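Local coordinates for putative methyltransferase (Emericella variicolor, PDB 7DMB), which probably transfers methyl groups from S-adenosylmethionine as a trans-acting partner of a polyketide synthase in calbistrin biosynthesis, at residues Q227-P239 against F249-D261. Residues are numbered along the deposited sequence; the frame is centred on the assembly and turned at random.
With SAH (S-adenosyl-L-homocysteine), chain C.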
loop_
_atom_site.group_PDB
_atom_site.type_symbol
_atom_site.label_atom_id
_atom_site.label_comp_id
_atom_site.label_asym_id
_atom_site.label_seq_id
_atom_site.Cartn_x
_atom_site.Cartn_y
_atom_site.Cartn_z
ATOM N N GLN A 227 -16.413 15.354 -15.691
ATOM C CA GLN A 227 -15.033 15.017 -15.341
ATOM C C GLN A 227 -14.475 16.142 -14.482
ATOM O O GLN A 227 -14.286 17.263 -14.968
ATOM C CB GLN A 227 -14.190 14.793 -16.597
ATOM C CG GLN A 227 -14.795 13.685 -17.480
ATOM C CD GLN A 227 -13.964 13.384 -18.709
ATOM O OE1 GLN A 227 -12.826 13.840 -18.825
ATOM N NE2 GLN A 227 -14.524 12.606 -19.630
ATOM N N LEU A 228 -14.236 15.848 -13.200
ATOM C CA LEU A 228 -13.908 16.893 -12.232
ATOM C C LEU A 228 -12.409 17.156 -12.143
ATOM O O LEU A 228 -11.892 17.497 -11.076
ATOM C CB LEU A 228 -14.455 16.542 -10.847
ATOM C CG LEU A 228 -15.948 16.243 -10.753
ATOM C CD1 LEU A 228 -16.374 15.979 -9.305
ATOM C CD2 LEU A 228 -16.744 17.393 -11.367
ATOM N N TYR A 229 -11.710 17.017 -13.261
ATOM C CA TYR A 229 -10.282 17.251 -13.314
ATOM C C TYR A 229 -9.948 17.735 -14.712
ATOM O O TYR A 229 -10.666 17.437 -15.666
ATOM C CB TYR A 229 -9.482 15.977 -12.987
ATOM C CG TYR A 229 -9.685 14.827 -13.962
ATOM C CD1 TYR A 229 -8.691 14.476 -14.872
ATOM C CD2 TYR A 229 -10.872 14.099 -13.975
ATOM C CE1 TYR A 229 -8.880 13.440 -15.767
ATOM C CE2 TYR A 229 -11.057 13.049 -14.851
ATOM C CZ TYR A 229 -10.058 12.728 -15.745
ATOM O OH TYR A 229 -10.258 11.694 -16.620
ATOM N N SER A 230 -8.859 18.490 -14.822
ATOM C CA SER A 230 -8.358 18.893 -16.128
ATOM C C SER A 230 -7.322 17.918 -16.663
ATOM O O SER A 230 -7.208 17.745 -17.882
ATOM C CB SER A 230 -7.762 20.315 -16.057
ATOM O OG SER A 230 -6.681 20.392 -15.131
ATOM N N SER A 231 -6.602 17.244 -15.773
ATOM C CA SER A 231 -5.411 16.510 -16.159
ATOM C C SER A 231 -5.099 15.514 -15.047
ATOM O O SER A 231 -5.009 15.902 -13.876
ATOM C CB SER A 231 -4.249 17.493 -16.374
ATOM O OG SER A 231 -3.052 16.855 -16.749
ATOM N N TYR A 232 -4.946 14.242 -15.407
ATOM C CA TYR A 232 -4.449 13.221 -14.484
ATOM C C TYR A 232 -3.107 12.725 -15.003
ATOM O O TYR A 232 -3.046 12.095 -16.063
ATOM C CB TYR A 232 -5.445 12.064 -14.342
ATOM C CG TYR A 232 -5.205 11.177 -13.133
ATOM C CD1 TYR A 232 -6.085 11.191 -12.059
ATOM C CD2 TYR A 232 -4.093 10.332 -13.065
ATOM C CE1 TYR A 232 -5.874 10.402 -10.948
ATOM C CE2 TYR A 232 -3.869 9.536 -11.939
ATOM C CZ TYR A 232 -4.769 9.569 -10.889
ATOM O OH TYR A 232 -4.578 8.786 -9.767
ATOM N N VAL A 233 -2.034 12.999 -14.264
ATOM C CA VAL A 233 -0.703 12.500 -14.603
ATOM C C VAL A 233 -0.473 11.214 -13.807
ATOM O O VAL A 233 -0.274 11.238 -12.593
ATOM C CB VAL A 233 0.386 13.543 -14.343
ATOM C CG1 VAL A 233 1.719 13.010 -14.806
ATOM C CG2 VAL A 233 0.044 14.880 -15.060
ATOM N N PHE A 234 -0.549 10.084 -14.505
ATOM C CA PHE A 234 -0.253 8.758 -13.968
ATOM C C PHE A 234 1.251 8.530 -14.056
ATOM O O PHE A 234 1.809 8.516 -15.159
ATOM C CB PHE A 234 -1.028 7.719 -14.785
ATOM C CG PHE A 234 -0.894 6.275 -14.314
ATOM C CD1 PHE A 234 -1.974 5.625 -13.742
ATOM C CD2 PHE A 234 0.276 5.551 -14.519
ATOM C CE1 PHE A 234 -1.879 4.291 -13.335
ATOM C CE2 PHE A 234 0.379 4.225 -14.123
ATOM C CZ PHE A 234 -0.696 3.594 -13.524
ATOM N N THR A 235 1.924 8.395 -12.913
ATOM C CA THR A 235 3.364 8.163 -12.937
ATOM C C THR A 235 3.735 6.946 -12.106
ATOM O O THR A 235 3.004 6.511 -11.207
ATOM C CB THR A 235 4.198 9.381 -12.455
ATOM O OG1 THR A 235 4.056 9.576 -11.039
ATOM C CG2 THR A 235 3.782 10.644 -13.203
ATOM N N ASP A 236 4.896 6.402 -12.453
ATOM C CA ASP A 236 5.555 5.344 -11.710
ATOM C C ASP A 236 7.040 5.528 -11.962
ATOM O O ASP A 236 7.444 6.251 -12.879
ATOM C CB ASP A 236 5.073 3.939 -12.138
ATOM C CG ASP A 236 5.415 2.850 -11.108
ATOM O OD1 ASP A 236 6.522 2.274 -11.192
ATOM O OD2 ASP A 236 4.581 2.588 -10.211
ATOM N N ILE A 237 7.858 4.898 -11.126
ATOM C CA ILE A 237 9.276 4.877 -11.451
ATOM C C ILE A 237 9.553 3.955 -12.631
ATOM O O ILE A 237 10.570 4.111 -13.320
ATOM C CB ILE A 237 10.105 4.448 -10.230
ATOM C CG1 ILE A 237 11.575 4.847 -10.419
ATOM C CG2 ILE A 237 9.939 2.951 -9.977
ATOM C CD1 ILE A 237 12.466 4.578 -9.200
ATOM N N SER A 238 8.665 2.992 -12.876
ATOM C CA SER A 238 8.850 1.978 -13.903
ATOM C C SER A 238 7.855 2.196 -15.032
ATOM O O SER A 238 6.644 2.098 -14.800
ATOM C CB SER A 238 8.671 0.584 -13.311
ATOM O OG SER A 238 8.775 -0.386 -14.330
ATOM N N PRO A 239 8.310 2.489 -16.255
ATOM C CA PRO A 239 7.374 2.607 -17.385
ATOM C C PRO A 239 6.764 1.285 -17.816
ATOM O O PRO A 239 5.879 1.293 -18.674
ATOM C CB PRO A 239 8.247 3.204 -18.507
ATOM C CG PRO A 239 9.501 3.718 -17.808
ATOM C CD PRO A 239 9.699 2.789 -16.654
ATOM N N PHE A 249 -7.476 2.139 -17.867
ATOM C CA PHE A 249 -8.081 3.467 -17.797
ATOM C C PHE A 249 -8.327 4.061 -19.175
ATOM O O PHE A 249 -8.299 5.283 -19.352
ATOM C CB PHE A 249 -7.225 4.388 -16.942
ATOM C CG PHE A 249 -6.926 3.800 -15.594
ATOM C CD1 PHE A 249 -7.964 3.490 -14.728
ATOM C CD2 PHE A 249 -5.624 3.481 -15.225
ATOM C CE1 PHE A 249 -7.719 2.924 -13.496
ATOM C CE2 PHE A 249 -5.364 2.909 -13.989
ATOM C CZ PHE A 249 -6.413 2.634 -13.120
ATOM N N GLU A 250 -8.612 3.196 -20.150
ATOM C CA GLU A 250 -8.959 3.657 -21.486
ATOM C C GLU A 250 -10.235 4.502 -21.475
ATOM O O GLU A 250 -10.376 5.418 -22.288
ATOM C CB GLU A 250 -9.101 2.441 -22.400
ATOM C CG GLU A 250 -9.434 2.748 -23.831
ATOM C CD GLU A 250 -10.919 2.860 -24.038
ATOM O OE1 GLU A 250 -11.660 2.169 -23.300
ATOM O OE2 GLU A 250 -11.334 3.659 -24.909
ATOM N N ALA A 251 -11.159 4.235 -20.547
ATOM C CA ALA A 251 -12.422 4.969 -20.522
ATOM C C ALA A 251 -12.271 6.438 -20.129
ATOM O O ALA A 251 -13.184 7.220 -20.410
ATOM C CB ALA A 251 -13.410 4.299 -19.568
ATOM N N TYR A 252 -11.157 6.833 -19.496
ATOM C CA TYR A 252 -10.996 8.180 -18.954
ATOM C C TYR A 252 -10.171 9.078 -19.870
ATOM O O TYR A 252 -9.160 8.653 -20.435
ATOM C CB TYR A 252 -10.353 8.128 -17.569
ATOM C CG TYR A 252 -11.165 7.306 -16.602
ATOM C CD1 TYR A 252 -12.322 7.817 -16.039
ATOM C CD2 TYR A 252 -10.788 6.011 -16.273
ATOM C CE1 TYR A 252 -13.082 7.067 -15.160
ATOM C CE2 TYR A 252 -11.536 5.251 -15.382
ATOM C CZ TYR A 252 -12.684 5.786 -14.833
ATOM O OH TYR A 252 -13.453 5.049 -13.967
ATOM N N ASP A 253 -10.611 10.329 -20.004
ATOM C CA ASP A 253 -9.944 11.320 -20.836
ATOM C C ASP A 253 -8.883 12.071 -20.042
ATOM O O ASP A 253 -8.918 12.124 -18.806
ATOM C CB ASP A 253 -10.939 12.335 -21.396
ATOM C CG ASP A 253 -12.059 11.688 -22.200
ATOM O OD1 ASP A 253 -11.849 10.595 -22.767
ATOM O OD2 ASP A 253 -13.153 12.291 -22.269
ATOM N N ASN A 254 -7.937 12.659 -20.781
ATOM C CA ASN A 254 -6.961 13.596 -20.230
ATOM C C ASN A 254 -6.053 12.937 -19.191
ATOM O O ASN A 254 -5.714 13.537 -18.168
ATOM C CB ASN A 254 -7.655 14.826 -19.637
ATOM C CG ASN A 254 -8.424 15.628 -20.682
ATOM O OD1 ASN A 254 -7.936 15.851 -21.780
ATOM N ND2 ASN A 254 -9.628 16.060 -20.336
ATOM N N VAL A 255 -5.640 11.704 -19.456
ATOM C CA VAL A 255 -4.662 11.007 -18.628
ATOM C C VAL A 255 -3.332 10.977 -19.377
ATOM O O VAL A 255 -3.298 10.690 -20.578
ATOM C CB VAL A 255 -5.146 9.588 -18.273
ATOM C CG1 VAL A 255 -4.251 8.944 -17.215
ATOM C CG2 VAL A 255 -6.599 9.631 -17.793
ATOM N N GLU A 256 -2.241 11.300 -18.680
ATOM C CA GLU A 256 -0.898 11.112 -19.214
ATOM C C GLU A 256 -0.166 10.044 -18.412
ATOM O O GLU A 256 -0.484 9.782 -17.245
ATOM C CB GLU A 256 -0.089 12.414 -19.198
ATOM C CG GLU A 256 -0.731 13.529 -20.009
ATOM C CD GLU A 256 0.030 14.835 -19.897
ATOM O OE1 GLU A 256 1.257 14.836 -20.158
ATOM O OE2 GLU A 256 -0.601 15.855 -19.532
ATOM N N TYR A 257 0.834 9.442 -19.048
ATOM C CA TYR A 257 1.559 8.299 -18.488
ATOM C C TYR A 257 3.053 8.586 -18.642
ATOM O O TYR A 257 3.603 8.482 -19.742
ATOM C CB TYR A 257 1.138 7.008 -19.188
ATOM C CG TYR A 257 -0.356 6.709 -19.082
ATOM C CD1 TYR A 257 -0.817 5.751 -18.203
ATOM C CD2 TYR A 257 -1.300 7.390 -19.862
ATOM C CE1 TYR A 257 -2.162 5.465 -18.090
ATOM C CE2 TYR A 257 -2.653 7.117 -19.751
ATOM C CZ TYR A 257 -3.077 6.143 -18.862
ATOM O OH TYR A 257 -4.414 5.826 -18.720
ATOM N N ARG A 258 3.707 8.961 -17.545
ATOM C CA ARG A 258 5.057 9.501 -17.578
ATOM C C ARG A 258 5.861 8.917 -16.421
ATOM O O ARG A 258 5.340 8.778 -15.310
ATOM C CB ARG A 258 5.034 11.039 -17.491
ATOM C CG ARG A 258 4.172 11.765 -18.568
ATOM C CD ARG A 258 4.173 13.314 -18.376
ATOM N NE ARG A 258 5.529 13.855 -18.332
ATOM C CZ ARG A 258 5.871 15.027 -17.811
ATOM N NH1 ARG A 258 4.960 15.817 -17.265
ATOM N NH2 ARG A 258 7.144 15.403 -17.821
ATOM N N ALA A 259 7.124 8.577 -16.671
ATOM C CA ALA A 259 7.947 8.010 -15.604
ATOM C C ALA A 259 8.362 9.093 -14.614
ATOM O O ALA A 259 8.517 10.266 -14.972
ATOM C CB ALA A 259 9.189 7.325 -16.175
ATOM N N LEU A 260 8.540 8.693 -13.351
ATOM C CA LEU A 260 8.957 9.624 -12.307
ATOM C C LEU A 260 9.499 8.856 -11.111
ATOM O O LEU A 260 8.841 7.941 -10.591
ATOM C CB LEU A 260 7.809 10.522 -11.857
ATOM C CG LEU A 260 8.151 11.344 -10.614
ATOM C CD1 LEU A 260 9.265 12.339 -10.950
ATOM C CD2 LEU A 260 6.942 12.082 -10.087
ATOM N N ASP A 261 10.703 9.244 -10.690
ATOM C CA ASP A 261 11.358 8.751 -9.485
ATOM C C ASP A 261 11.212 9.833 -8.423
ATOM O O ASP A 261 11.911 10.852 -8.477
ATOM C CB ASP A 261 12.829 8.454 -9.772
ATOM C CG ASP A 261 13.585 7.916 -8.557
ATOM O OD1 ASP A 261 14.734 7.474 -8.765
ATOM O OD2 ASP A 261 13.064 7.958 -7.409
HETATM N N SAH C . 0.251 2.056 -6.206
HETATM C CA SAH C . 0.583 0.613 -6.369
HETATM C CB SAH C . 0.696 -0.103 -5.018
HETATM C CG SAH C . 2.039 0.101 -4.350
HETATM S SD SAH C . 3.420 -0.747 -5.178
HETATM C C SAH C . -0.492 -0.060 -7.224
HETATM O O SAH C . -0.090 -0.874 -8.081
HETATM O OXT SAH C . -1.683 0.278 -7.021
HETATM C "C5'" SAH C . 4.664 0.570 -5.207
HETATM C "C4'" SAH C . 4.777 1.215 -6.571
HETATM O "O4'" SAH C . 5.645 2.371 -6.471
HETATM C "C3'" SAH C . 5.387 0.305 -7.640
HETATM O "O3'" SAH C . 4.595 0.368 -8.819
HETATM C "C2'" SAH C . 6.798 0.873 -7.822
HETATM O "O2'" SAH C . 7.343 0.710 -9.114
HETATM C "C1'" SAH C . 6.587 2.350 -7.514
HETATM N N9 SAH C . 7.799 3.009 -7.040
HETATM C C8 SAH C . 8.781 2.427 -6.278
HETATM N N7 SAH C . 9.760 3.240 -5.977
HETATM C C5 SAH C . 9.413 4.435 -6.588
HETATM C C6 SAH C . 10.054 5.688 -6.641
HETATM N N6 SAH C . 11.220 5.944 -6.056
HETATM N N1 SAH C . 9.437 6.676 -7.337
HETATM C C2 SAH C . 8.264 6.407 -7.925
HETATM N N3 SAH C . 7.570 5.272 -7.938
HETATM C C4 SAH C . 8.203 4.308 -7.246
HETATM O O HOH W 1 -11.077 15.655 -17.831
HETATM O O HOH W 2 6.156 7.913 -9.712
#
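F234 and Y257, paired in register on neighbouring parallel strands, set the tight part of this contact: Y257 CE1 lies over one face of the F234 ring, offset toward its rim, with the planes 35° apart. F234 CG stands anti to the backbone N (chi1 -177°), which carries the ring far enough for CE1 to touch F249 CE2 at 3.8 Å. Helix 211-220 (T213, F217) and crossover helix 242-248 (A245) cover this side. The backbone ladder runs from Y232 N to N254 O (3.0 Å) through F234 N to E256 O (2.8 Å), with E256 N to Y232 O and R258 N to F234 O returning, as expected of a beta-alpha-beta unit in a Rossmann-like methyltransferase.

On the other face V233 is buried, but edge strand 255-259 is looser: E256 is exposed, its OE2 3.8 Å from S231 OG, and R258 turns to G270 and F271. At the N-terminal end of the pair, Y229 OH donates to D253 O in the carbonyl plane (2.6 Å), while Q227 NE2 reaches D253 OD2 from above the carboxylate plane.

At the far end L260 N donates a hydrogen bond to D236 O (2.7 Å), and I237 CD1 packs on D261 CG (3.6 Å). D236 OD1 and OD2 accept the ribose hydroxyls O2' and O3' of S-adenosyl-L-homocysteine; D261 OD2, shared with S263 OG, accepts adenine N6 (3.0 Å). These links probably help to hold the two carboxylates, one at the ribose and one at the adenine.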